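Local coordinates for protein branched-chain-amino-acid aminotransferase (Pseudomonas sp. UW4, PDB 6JIF) that catalyses the PLP-dependent transfer of amino groups between branched-chain amino acids and 2-oxo acids, probably as a homodimer of the class IV aminotransferase family, at residues T200-V205 with V263-T268; Q98-M103 with V115-F120. All blocks are in the same frame, centred on the assembly; numbering follows the deposited sequence.

Interaction 1: residues T200-V205 with V263-T268; sequences TGAAKV and VLPGIT. With PLP (pyridoxal-5'-phosphate), chain D.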
# COMPACT_ATOMS: atom_id res chain seq x y z
N THR B 200 6.07 -2.17 -6.38
CA THR B 200 6.35 -3.06 -5.27
C THR B 200 5.76 -4.46 -5.47
O THR B 200 5.65 -5.22 -4.51
CB THR B 200 5.84 -2.44 -3.97
OG1 THR B 200 4.45 -2.12 -4.08
CG2 THR B 200 6.58 -1.18 -3.64
N GLY B 201 5.43 -4.82 -6.73
CA GLY B 201 4.72 -6.08 -7.00
C GLY B 201 5.49 -7.35 -6.63
O GLY B 201 4.88 -8.39 -6.38
N ALA B 202 6.83 -7.28 -6.58
CA ALA B 202 7.64 -8.43 -6.22
C ALA B 202 7.92 -8.51 -4.73
O ALA B 202 8.54 -9.48 -4.30
CB ALA B 202 8.97 -8.46 -6.97
N ALA B 203 7.44 -7.56 -3.95
CA ALA B 203 7.53 -7.59 -2.49
C ALA B 203 6.15 -7.94 -1.92
O ALA B 203 5.12 -7.53 -2.48
CB ALA B 203 7.99 -6.24 -1.97
N LYS B 204 6.12 -8.69 -0.80
CA LYS B 204 4.83 -9.07 -0.23
C LYS B 204 4.45 -7.98 0.76
O LYS B 204 4.60 -8.10 1.98
CB LYS B 204 4.89 -10.45 0.39
CG LYS B 204 3.53 -11.15 0.39
CD LYS B 204 3.73 -12.62 0.60
CE LYS B 204 2.40 -13.37 0.50
NZ LYS B 204 1.85 -13.33 -0.88
N VAL B 205 3.91 -6.87 0.22
CA VAL B 205 3.64 -5.70 1.04
C VAL B 205 2.18 -5.29 0.86
O VAL B 205 1.51 -5.64 -0.13
CB VAL B 205 4.60 -4.55 0.68
CG1 VAL B 205 6.06 -4.98 0.88
CG2 VAL B 205 4.30 -4.03 -0.75
N VAL B 263 5.75 -9.62 -10.96
CA VAL B 263 5.18 -10.85 -10.39
C VAL B 263 5.74 -11.13 -9.00
O VAL B 263 6.95 -11.09 -8.76
CB VAL B 263 5.45 -12.04 -11.34
CG1 VAL B 263 5.01 -13.38 -10.75
CG2 VAL B 263 4.76 -11.84 -12.69
N LEU B 264 4.87 -11.52 -8.08
CA LEU B 264 5.29 -11.92 -6.74
C LEU B 264 5.95 -13.30 -6.79
O LEU B 264 5.32 -14.27 -7.25
CB LEU B 264 4.08 -11.94 -5.81
CG LEU B 264 4.29 -11.96 -4.29
CD1 LEU B 264 4.79 -13.29 -3.85
CD2 LEU B 264 5.24 -10.91 -3.73
N PRO B 265 7.21 -13.44 -6.37
CA PRO B 265 7.87 -14.74 -6.50
C PRO B 265 7.41 -15.72 -5.42
O PRO B 265 7.90 -15.67 -4.30
CB PRO B 265 9.37 -14.41 -6.34
CG PRO B 265 9.37 -13.05 -5.74
CD PRO B 265 8.15 -12.34 -6.10
N GLY B 266 6.41 -16.54 -5.73
CA GLY B 266 5.79 -17.35 -4.71
C GLY B 266 6.63 -18.55 -4.35
O GLY B 266 7.37 -19.09 -5.18
N ILE B 267 6.51 -18.96 -3.08
CA ILE B 267 7.21 -20.17 -2.60
C ILE B 267 6.50 -21.46 -3.07
O ILE B 267 7.16 -22.45 -3.38
CB ILE B 267 7.30 -20.10 -1.06
CG1 ILE B 267 8.17 -18.87 -0.66
CG2 ILE B 267 7.95 -21.37 -0.45
CD1 ILE B 267 7.96 -18.48 0.79
N THR B 268 5.17 -21.45 -3.15
CA THR B 268 4.49 -22.60 -3.74
C THR B 268 4.91 -22.76 -5.18
O THR B 268 5.25 -23.86 -5.61
CB THR B 268 2.98 -22.44 -3.61
OG1 THR B 268 2.67 -22.01 -2.27
CG2 THR B 268 2.22 -23.79 -3.96
N1 PLP D . 0.91 -14.02 -5.86
C2 PLP D . 0.69 -12.95 -5.06
C2A PLP D . 0.28 -11.67 -5.73
C3 PLP D . 0.89 -13.04 -3.68
O3 PLP D . 0.71 -11.93 -2.89
C4 PLP D . 1.29 -14.27 -3.11
C4A PLP D . 1.71 -14.37 -1.65
C5 PLP D . 1.48 -15.35 -3.99
C6 PLP D . 1.31 -15.19 -5.33
C5A PLP D . 1.82 -16.75 -3.56
O4P PLP D . 2.96 -16.76 -2.78
P PLP D . 3.25 -18.04 -1.88
O1P PLP D . 3.23 -19.29 -2.73
O2P PLP D . 4.67 -17.75 -1.36
O3P PLP D . 2.21 -18.19 -0.77

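Interaction 2: residues Q98-M103 with V115-F120; sequences QNALRM and VDTEQF. With PLP (pyridoxal-5'-phosphate), chain D.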
# COMPACT_ATOMS: atom_id res chain seq x y z
N GLN B 98 12.59 -19.98 3.08
CA GLN B 98 12.20 -19.19 1.89
C GLN B 98 11.36 -17.98 2.27
O GLN B 98 11.47 -16.90 1.65
CB GLN B 98 11.44 -20.06 0.87
CG GLN B 98 12.35 -21.08 0.18
CD GLN B 98 13.42 -20.42 -0.62
OE1 GLN B 98 13.17 -19.43 -1.36
NE2 GLN B 98 14.63 -20.90 -0.45
N ASN B 99 10.48 -18.13 3.28
CA ASN B 99 9.76 -16.99 3.80
C ASN B 99 10.72 -15.95 4.37
O ASN B 99 10.53 -14.75 4.17
CB ASN B 99 8.81 -17.42 4.90
CG ASN B 99 7.77 -18.35 4.35
OD1 ASN B 99 7.96 -19.56 4.40
ND2 ASN B 99 6.74 -17.80 3.73
N ALA B 100 11.71 -16.41 5.12
CA ALA B 100 12.69 -15.48 5.69
C ALA B 100 13.38 -14.68 4.59
O ALA B 100 13.51 -13.46 4.70
CB ALA B 100 13.75 -16.19 6.52
N LEU B 101 13.81 -15.35 3.52
CA LEU B 101 14.51 -14.65 2.44
C LEU B 101 13.59 -13.62 1.79
O LEU B 101 13.98 -12.46 1.54
CB LEU B 101 15.01 -15.66 1.39
CG LEU B 101 16.18 -16.55 1.86
CD1 LEU B 101 16.38 -17.88 1.05
CD2 LEU B 101 17.52 -15.76 1.91
N ARG B 102 12.35 -14.02 1.50
CA ARG B 102 11.46 -13.09 0.85
C ARG B 102 11.14 -11.91 1.75
O ARG B 102 11.02 -10.78 1.28
CB ARG B 102 10.16 -13.77 0.40
CG ARG B 102 9.31 -12.80 -0.45
CD ARG B 102 8.16 -13.63 -1.17
NE ARG B 102 7.28 -14.22 -0.15
CZ ARG B 102 6.38 -15.18 -0.39
NH1 ARG B 102 6.29 -15.65 -1.60
NH2 ARG B 102 5.59 -15.64 0.59
N MET B 103 10.98 -12.15 3.05
CA MET B 103 10.66 -11.03 3.89
C MET B 103 11.86 -10.09 4.01
O MET B 103 11.68 -8.89 4.16
CB MET B 103 10.20 -11.49 5.27
CG MET B 103 9.25 -10.47 5.93
SD MET B 103 8.61 -10.95 7.55
CE MET B 103 10.15 -10.71 8.46
N VAL B 115 14.91 -9.18 9.42
CA VAL B 115 15.00 -10.24 10.40
C VAL B 115 15.87 -11.32 9.77
O VAL B 115 15.51 -11.85 8.72
CB VAL B 115 13.62 -10.79 10.77
CG1 VAL B 115 13.71 -11.91 11.85
CG2 VAL B 115 12.74 -9.65 11.25
N ASP B 116 17.01 -11.63 10.41
CA ASP B 116 17.91 -12.63 9.84
C ASP B 116 17.25 -14.01 9.90
O ASP B 116 16.31 -14.27 10.66
CB ASP B 116 19.27 -12.63 10.54
CG ASP B 116 19.20 -12.99 12.00
OD1 ASP B 116 19.17 -14.21 12.36
OD2 ASP B 116 19.20 -12.04 12.81
N THR B 117 17.74 -14.89 9.04
CA THR B 117 17.05 -16.15 8.78
C THR B 117 16.95 -17.04 10.01
O THR B 117 15.90 -17.63 10.28
CB THR B 117 17.77 -16.87 7.64
OG1 THR B 117 17.62 -16.09 6.46
CG2 THR B 117 17.15 -18.29 7.43
N GLU B 118 18.02 -17.12 10.82
CA GLU B 118 17.93 -18.04 11.96
C GLU B 118 17.00 -17.49 13.02
O GLU B 118 16.18 -18.23 13.56
CB GLU B 118 19.32 -18.38 12.53
CG GLU B 118 20.12 -19.32 11.60
CD GLU B 118 19.30 -20.56 11.11
OE1 GLU B 118 18.84 -21.39 11.95
OE2 GLU B 118 19.08 -20.71 9.88
N GLN B 119 17.02 -16.16 13.25
CA GLN B 119 16.04 -15.51 14.12
C GLN B 119 14.61 -15.77 13.64
O GLN B 119 13.70 -16.13 14.43
CB GLN B 119 16.36 -14.02 14.19
CG GLN B 119 15.41 -13.08 14.99
CD GLN B 119 15.83 -11.54 14.92
OE1 GLN B 119 16.80 -11.15 14.23
NE2 GLN B 119 15.08 -10.70 15.66
N PHE B 120 14.38 -15.58 12.33
CA PHE B 120 13.06 -15.76 11.76
C PHE B 120 12.56 -17.18 11.99
O PHE B 120 11.45 -17.38 12.50
CB PHE B 120 13.11 -15.40 10.26
CG PHE B 120 11.78 -15.49 9.54
CD1 PHE B 120 11.32 -16.72 9.04
CD2 PHE B 120 10.99 -14.37 9.36
CE1 PHE B 120 10.11 -16.82 8.35
CE2 PHE B 120 9.79 -14.45 8.69
CZ PHE B 120 9.34 -15.65 8.18
N1 PLP D . 0.91 -14.02 -5.86
C2 PLP D . 0.69 -12.95 -5.06
C2A PLP D . 0.28 -11.67 -5.73
C3 PLP D . 0.89 -13.04 -3.68
O3 PLP D . 0.71 -11.93 -2.89
C4 PLP D . 1.29 -14.27 -3.11
C4A PLP D . 1.71 -14.37 -1.65
C5 PLP D . 1.48 -15.35 -3.99
C6 PLP D . 1.31 -15.19 -5.33
C5A PLP D . 1.82 -16.75 -3.56
O4P PLP D . 2.96 -16.76 -2.78
P PLP D . 3.25 -18.04 -1.88
O1P PLP D . 3.23 -19.29 -2.73
O2P PLP D . 4.67 -17.75 -1.36
O3P PLP D . 2.21 -18.19 -0.77
O HOH W 1 13.10 -12.16 7.24

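Interaction 1: residues T200-V205 with V263-T268
L264 reaches A203 with one methyl and the cofactor ring with the rest of its side chain. Its chi1 (-164°, CG anti to the backbone N) carries CG over the ring, and chi2 sets CD2 toward the loop, where it lies 3.6 Å from A203 C. CD1, CG and CB lie over one face of the pyridine ring of PLP. L264 CG is 3.6 Å from PLP C3, and CB and CD1 sit against C2 and C4. The leucine thus packs on the ring in a CH-pi contact. Next to it, P265 offers its ring carbon CD to the backbone of A202, 3.4 Å from A202 O. A202 CB touches the same CD less closely, at 4.1 Å. The loop makes a type I turn from T200 to A203. R194 bonds to G201 O, and E240 accepts from L264 N.

K204 runs past L264 with CB 4.2 Å from CD2. Its chain is extended until the last torsion, where it bends (chi4 67°) and brings NZ to PLP C4A. The 1.3 Å length from NZ to C4A is that of the covalent internal aldimine. Further along, G266 is at the N-cap position of the helix that starts at I267. I267 N gives a nearly straight bond to PLP O2P (2.8 Å, 168°). PLP O1P receives two bonds, from T268 N and T268 OG1, so the phosphate rests on the helix N-terminus, whose dipole would favour its negative charge. Schiff-base lysine, leucine on the ring face and phosphate at a helix start are part of the PLP site of a class IV aminotransferase.

Interaction 2: residues Q98-M103 with V115-F120
Two helices joined by a short loop, 96-109 and 117-130, pack here, and the first also sends an arginine to the PLP phosphate. A100 and F120 make the centre of the contact. The backbone of A100 lies over one face of the F120 ring, with CA 3.8 Å above the plane and over its centre. A100 CB is 3.5 Å from F120 CD1. F120 CG is anti to its backbone N (chi1 -177°), which carries the ring across to helix 96-109. N99 CB touches the ring at CE1, while its amide leads away to E79. M103 comes to the ring edge. Its SD is 5.2 Å from the centroid of the F120 ring, a Met-aromatic contact, and CE lies 3.8 Å from F120 CE2. The same CE also meets V115 CG2. T117 sets OG1 and CG2 beside A100 CB, and Q104 bonds to T117 OG1. A water donates to both A100 O and V115 O, so it ties the helix to the residue before the cap. D116 is that N-cap, and its OD1 accepts from Q119 N.

R102 points to the other side of its helix. Its NH1 gives PLP O2P a 2.7 Å bond, and NH2 adds a weak one. E79 pairs with NH2 in a salt bridge and would help fix the guanidinium. Strand 76-85 borders the contact through C77, E79 and M81, and W51 of strand 50-57 packs on V115. I267 of helix 267-278 meets N99 and R102 on the cofactor side.

Both contacts are buried, but interaction 1 lies nearer the centre of the chain and holds five residues of the cofactor site. Interaction 2 lies further out, where two helices pack beside strand 76-85. Interaction 1 joins loops and a helix start, and PLP supplies much of its bonding. Interaction 2 joins helices mainly through apolar groups, an aromatic ring and one bridging water. They meet chiefly at R102. It belongs to 98-103, probably bonds to the carbonyl O of P265, and packs on the side chain of K204. I267 also touches N99. Both contacts therefore contribute to holding the phosphate, by backbone N-H groups and a hydroxyl in one and by a guanidinium in the other.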